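Local atomic coordinates of 3-oxoacyl-[acyl-carrier protein] synthase (Thermus thermophilus, PDB entry 1UB7), a protein that probably catalyses the first condensation of bacterial fatty acid synthesis, joining acetyl-CoA and malonyl-ACP to give 3-oxobutanoyl-ACP. Residues V75-N80 against L133-E138; F243-A248 against E265-N270. All coordinates share one frame; numbering follows the deposited sequence.

Contact 1 (V75-N80 against L133-E138)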
loop_
_atom_site.group_PDB
_atom_site.type_symbol
_atom_site.label_atom_id
_atom_site.label_comp_id
_atom_site.label_asym_id
_atom_site.label_seq_id
_atom_site.Cartn_x
_atom_site.Cartn_y
_atom_site.Cartn_z
ATOM N N VAL A 75 -5.114 -2.350 10.162
ATOM C CA VAL A 75 -3.882 -3.080 10.002
ATOM C C VAL A 75 -3.244 -2.661 8.690
ATOM O O VAL A 75 -3.867 -2.739 7.625
ATOM C CB VAL A 75 -4.115 -4.587 9.972
ATOM C CG1 VAL A 75 -2.772 -5.323 9.939
ATOM C CG2 VAL A 75 -4.934 -4.983 11.169
ATOM N N ILE A 76 -2.014 -2.172 8.784
ATOM C CA ILE A 76 -1.255 -1.779 7.616
ATOM C C ILE A 76 -0.009 -2.651 7.597
ATOM O O ILE A 76 0.761 -2.662 8.572
ATOM C CB ILE A 76 -0.758 -0.336 7.692
ATOM C CG1 ILE A 76 -1.924 0.653 7.782
ATOM C CG2 ILE A 76 0.067 -0.046 6.456
ATOM C CD1 ILE A 76 -1.460 2.136 7.996
ATOM N N VAL A 77 0.190 -3.391 6.514
ATOM C CA VAL A 77 1.391 -4.215 6.415
ATOM C C VAL A 77 2.357 -3.596 5.407
ATOM O O VAL A 77 2.078 -3.542 4.207
ATOM C CB VAL A 77 1.071 -5.662 5.967
ATOM C CG1 VAL A 77 2.356 -6.380 5.564
ATOM C CG2 VAL A 77 0.391 -6.436 7.117
ATOM N N ALA A 78 3.480 -3.089 5.884
ATOM C CA ALA A 78 4.460 -2.530 4.963
ATOM C C ALA A 78 5.308 -3.709 4.526
ATOM O O ALA A 78 5.983 -4.337 5.347
ATOM C CB ALA A 78 5.313 -1.493 5.652
ATOM N N THR A 79 5.238 -4.031 3.242
ATOM C CA THR A 79 5.997 -5.145 2.692
ATOM C C THR A 79 6.213 -4.916 1.212
ATOM O O THR A 79 5.578 -4.046 0.614
ATOM C CB THR A 79 5.238 -6.486 2.866
ATOM O OG1 THR A 79 6.072 -7.572 2.429
ATOM C CG2 THR A 79 3.929 -6.479 2.049
ATOM N N ASN A 80 7.113 -5.698 0.629
ATOM C CA ASN A 80 7.392 -5.621 -0.804
ATOM C C ASN A 80 7.391 -7.043 -1.358
ATOM O O ASN A 80 7.703 -7.279 -2.525
ATOM C CB ASN A 80 8.734 -4.929 -1.051
ATOM C CG ASN A 80 8.719 -3.459 -0.636
ATOM O OD1 ASN A 80 8.181 -2.598 -1.344
ATOM N ND2 ASN A 80 9.299 -3.170 0.520
ATOM N N LEU A 133 -2.386 -1.133 13.775
ATOM C CA LEU A 133 -1.333 -2.134 13.864
ATOM C C LEU A 133 -0.484 -1.949 12.617
ATOM O O LEU A 133 -0.935 -2.244 11.521
ATOM C CB LEU A 133 -1.907 -3.563 13.894
ATOM C CG LEU A 133 -0.884 -4.723 13.900
ATOM C CD1 LEU A 133 -0.028 -4.692 15.172
ATOM C CD2 LEU A 133 -1.611 -6.050 13.811
ATOM N N ALA A 134 0.734 -1.446 12.790
ATOM C CA ALA A 134 1.643 -1.212 11.673
ATOM C C ALA A 134 2.714 -2.313 11.620
ATOM O O ALA A 134 3.567 -2.415 12.502
ATOM C CB ALA A 134 2.289 0.172 11.822
ATOM N N VAL A 135 2.675 -3.133 10.578
ATOM C CA VAL A 135 3.618 -4.238 10.464
ATOM C C VAL A 135 4.647 -4.052 9.350
ATOM O O VAL A 135 4.314 -3.597 8.260
ATOM C CB VAL A 135 2.863 -5.561 10.200
ATOM C CG1 VAL A 135 3.847 -6.696 9.962
ATOM C CG2 VAL A 135 1.927 -5.870 11.353
ATOM N N GLY A 136 5.901 -4.387 9.648
ATOM C CA GLY A 136 6.968 -4.325 8.663
ATOM C C GLY A 136 7.378 -5.778 8.499
ATOM O O GLY A 136 7.928 -6.356 9.430
ATOM N N ALA A 137 7.090 -6.388 7.349
ATOM C CA ALA A 137 7.424 -7.799 7.135
ATOM C C ALA A 137 7.877 -8.124 5.715
ATOM O O ALA A 137 7.197 -7.788 4.738
ATOM C CB ALA A 137 6.223 -8.680 7.507
ATOM N N GLU A 138 9.016 -8.819 5.622
ATOM C CA GLU A 138 9.638 -9.196 4.343
ATOM C C GLU A 138 10.201 -10.605 4.271
ATOM O O GLU A 138 10.907 -11.038 5.170
ATOM C CB GLU A 138 10.791 -8.243 4.022
ATOM C CG GLU A 138 10.369 -6.839 3.679
ATOM C CD GLU A 138 10.014 -6.684 2.220
ATOM O OE1 GLU A 138 9.331 -7.570 1.665
ATOM O OE2 GLU A 138 10.414 -5.662 1.628
#
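V75-A78 and L133-E138 run as parallel neighbouring strands, their axes 4.6 Å apart and 23° askew, in register V75-L133 to A78-G136, with I76 N and A78 N donating to L133 O and V135 O while I76 O and A78 O accept V135 N and A137 N. On one face V75 and L133 lie side by side, V75 CG1 meeting L133 CD2 at 4.1 Å, and V77 CG2 rests 4.0 Å from V135 CB; helices 50-64 and 89-96 cover this face. Beyond A78 side chains take over the pairing. T79 OG1, anti to its backbone N (chi1 -175°), donates to A137 O at 2.6 Å. E138, bent at chi2, brings its carboxylate back to N80: OE1 takes N80 N at 3.1 Å and OE2 takes N80 ND2 at 2.9 Å, both from above the carboxylate plane, although OE2 lies in the amide plane of N80. T81 OG1 and S278 OG bind OE1 and OE2 as well. An alanine in place of E138 would probably leave N80 N and ND2 without these acceptors and the N80 amide less firmly set. N80 OD1 in turn accepts G109 N, beside the predicted catalytic C110. With four partners gripping it, the buried carboxylate would probably favour its charged form, consistent with a second-shell place near the predicted active site.

Contact 2 (F243-A248 against E265-N270)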
loop_
_atom_site.group_PDB
_atom_site.type_symbol
_atom_site.label_atom_id
_atom_site.label_comp_id
_atom_site.label_asym_id
_atom_site.label_seq_id
_atom_site.Cartn_x
_atom_site.Cartn_y
_atom_site.Cartn_z
ATOM N N PHE A 243 19.771 6.586 17.693
ATOM C CA PHE A 243 19.456 6.696 16.279
ATOM C C PHE A 243 19.273 5.279 15.801
ATOM O O PHE A 243 20.129 4.436 16.045
ATOM C CB PHE A 243 20.602 7.341 15.493
ATOM C CG PHE A 243 20.759 8.812 15.742
ATOM C CD1 PHE A 243 21.093 9.291 17.011
ATOM C CD2 PHE A 243 20.564 9.729 14.711
ATOM C CE1 PHE A 243 21.229 10.667 17.245
ATOM C CE2 PHE A 243 20.697 11.102 14.938
ATOM C CZ PHE A 243 21.028 11.570 16.207
ATOM N N VAL A 244 18.160 5.022 15.121
ATOM C CA VAL A 244 17.864 3.695 14.617
ATOM C C VAL A 244 17.675 3.804 13.125
ATOM O O VAL A 244 16.645 4.280 12.634
ATOM C CB VAL A 244 16.595 3.124 15.268
ATOM C CG1 VAL A 244 16.517 1.623 15.025
ATOM C CG2 VAL A 244 16.597 3.434 16.760
ATOM N N PRO A 245 18.702 3.394 12.377
ATOM C CA PRO A 245 18.668 3.444 10.917
ATOM C C PRO A 245 18.283 2.125 10.285
ATOM O O PRO A 245 18.300 1.084 10.934
ATOM C CB PRO A 245 20.100 3.805 10.573
ATOM C CG PRO A 245 20.856 2.945 11.566
ATOM C CD PRO A 245 20.091 3.227 12.858
ATOM N N HIS A 246 17.940 2.184 9.005
ATOM C CA HIS A 246 17.621 0.987 8.257
ATOM C C HIS A 246 18.906 0.155 8.358
ATOM O O HIS A 246 19.998 0.696 8.239
ATOM C CB HIS A 246 17.354 1.352 6.795
ATOM C CG HIS A 246 17.151 0.169 5.903
ATOM N ND1 HIS A 246 17.355 0.221 4.540
ATOM C CD2 HIS A 246 16.746 -1.095 6.174
ATOM C CE1 HIS A 246 17.086 -0.958 4.011
ATOM N NE2 HIS A 246 16.714 -1.775 4.981
ATOM N N GLN A 247 18.782 -1.144 8.592
ATOM C CA GLN A 247 19.959 -2.004 8.695
ATOM C C GLN A 247 20.262 -2.640 7.350
ATOM O O GLN A 247 19.993 -3.818 7.142
ATOM C CB GLN A 247 19.733 -3.110 9.728
ATOM C CG GLN A 247 19.389 -2.600 11.113
ATOM C CD GLN A 247 20.539 -1.872 11.769
ATOM O OE1 GLN A 247 21.572 -2.470 12.069
ATOM N NE2 GLN A 247 20.368 -0.575 11.997
ATOM N N ALA A 248 20.826 -1.859 6.437
ATOM C CA ALA A 248 21.157 -2.371 5.113
ATOM C C ALA A 248 22.649 -2.676 4.962
ATOM O O ALA A 248 23.035 -3.716 4.421
ATOM C CB ALA A 248 20.724 -1.368 4.054
ATOM N N GLU A 265 27.409 4.083 20.487
ATOM C CA GLU A 265 26.499 3.831 21.603
ATOM C C GLU A 265 25.112 4.446 21.384
ATOM O O GLU A 265 24.127 4.013 21.985
ATOM C CB GLU A 265 27.110 4.408 22.874
ATOM C CG GLU A 265 27.505 5.857 22.693
ATOM C CD GLU A 265 28.107 6.472 23.932
ATOM O OE1 GLU A 265 27.416 6.521 24.972
ATOM O OE2 GLU A 265 29.272 6.910 23.858
ATOM N N ARG A 266 25.047 5.466 20.533
ATOM C CA ARG A 266 23.791 6.145 20.236
ATOM C C ARG A 266 23.262 5.745 18.862
ATOM O O ARG A 266 22.489 6.473 18.249
ATOM C CB ARG A 266 23.988 7.661 20.303
ATOM C CG ARG A 266 24.118 8.196 21.721
ATOM C CD ARG A 266 24.675 9.608 21.731
ATOM N NE ARG A 266 23.854 10.547 20.970
ATOM C CZ ARG A 266 24.146 11.835 20.815
ATOM N NH1 ARG A 266 25.243 12.334 21.367
ATOM N NH2 ARG A 266 23.336 12.626 20.117
ATOM N N VAL A 267 23.695 4.580 18.394
ATOM C CA VAL A 267 23.278 4.043 17.110
ATOM C C VAL A 267 22.968 2.560 17.258
ATOM O O VAL A 267 23.776 1.807 17.807
ATOM C CB VAL A 267 24.372 4.190 16.060
ATOM C CG1 VAL A 267 24.015 3.375 14.821
ATOM C CG2 VAL A 267 24.544 5.663 15.708
ATOM N N ALA A 268 21.805 2.150 16.751
ATOM C CA ALA A 268 21.366 0.759 16.829
ATOM C C ALA A 268 21.873 -0.083 15.668
ATOM O O ALA A 268 21.770 0.310 14.514
ATOM C CB ALA A 268 19.849 0.703 16.880
ATOM N N VAL A 269 22.407 -1.257 15.975
ATOM C CA VAL A 269 22.915 -2.145 14.928
ATOM C C VAL A 269 22.538 -3.595 15.170
ATOM O O VAL A 269 22.473 -4.050 16.309
ATOM C CB VAL A 269 24.472 -2.098 14.820
ATOM C CG1 VAL A 269 24.927 -2.828 13.559
ATOM C CG2 VAL A 269 24.969 -0.653 14.811
ATOM N N ASN A 270 22.284 -4.315 14.089
ATOM C CA ASN A 270 21.965 -5.726 14.171
ATOM C C ASN A 270 22.064 -6.323 12.777
ATOM O O ASN A 270 21.846 -7.515 12.586
ATOM C CB ASN A 270 20.577 -5.957 14.824
ATOM C CG ASN A 270 19.388 -5.545 13.940
ATOM O OD1 ASN A 270 18.359 -5.106 14.458
ATOM N ND2 ASN A 270 19.507 -5.719 12.623
#
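F243 and V267 form a single backbone bridge: F243 N donates to R266 O at 2.8 Å, and A268 N returns a bond to F243 O at 2.9 Å. V267 CA also sends a CH...O contact to F243 O. The two segments run in nearly the same direction, 17° apart, but past P245 their backbones separate and the Q247 side chain spans the gap.

Its amide is the polar centre of the contact. With CG beside the backbone N (chi1 -57°) and a further bend at chi2, the chain folds back so that NE2 reaches two carbonyls: P245 O at 2.9 Å, close to the amide plane, and A268 O at 3.0 Å, tilted from that plane and less straight. OE1 accepts N270 N at 2.8 Å from above its carbonyl plane and also takes V271 N. These four bonds fix which way round the amide sits. N270 crosses it at about a right angle, its ND2 lying 3.5 Å from Q247 CG.

Apolar contacts fill in along the bridge. A268 CB meets V244 CG1 at 3.9 Å, and P245 CD approaches V267 CG1. The F243 ring lies alongside the R266 side chain, with R266 O at the ring edge and the guanidinium plane turned 45° from the ring.

N270 sits at the N-cap position of helix 271-274, though its own side chain makes no capping bond; it is Q247 OE1 that meets the N-H groups at that helix start. H246 bonds N276 OD1 through NE2. The arrangement is consistent with the catalytic region of FabH in the thiolase superfamily, where the end of strand 242-245 carries the predicted active-site H246 and Q247 begins the predicted ACP-binding region.

Contact 1 closes before contact 2 opens along the chain, and their centres lie 20 Å apart; their nearest atoms are about 8 Å from each other and do not touch. Contact 1 joins two inner strands of the five-stranded mixed sheet, whereas contact 2 sets a strand that is outermost within this chain in the four-stranded mixed sheet against the loop ahead of helix 271-274. Each sheet belongs to one half of the thiolase fold. The side chain of E138 from contact 1 and that of Q247 from contact 2 lie about 7 and 6 Å from that of N276, so the two contacts approach the predicted active site from different sheets.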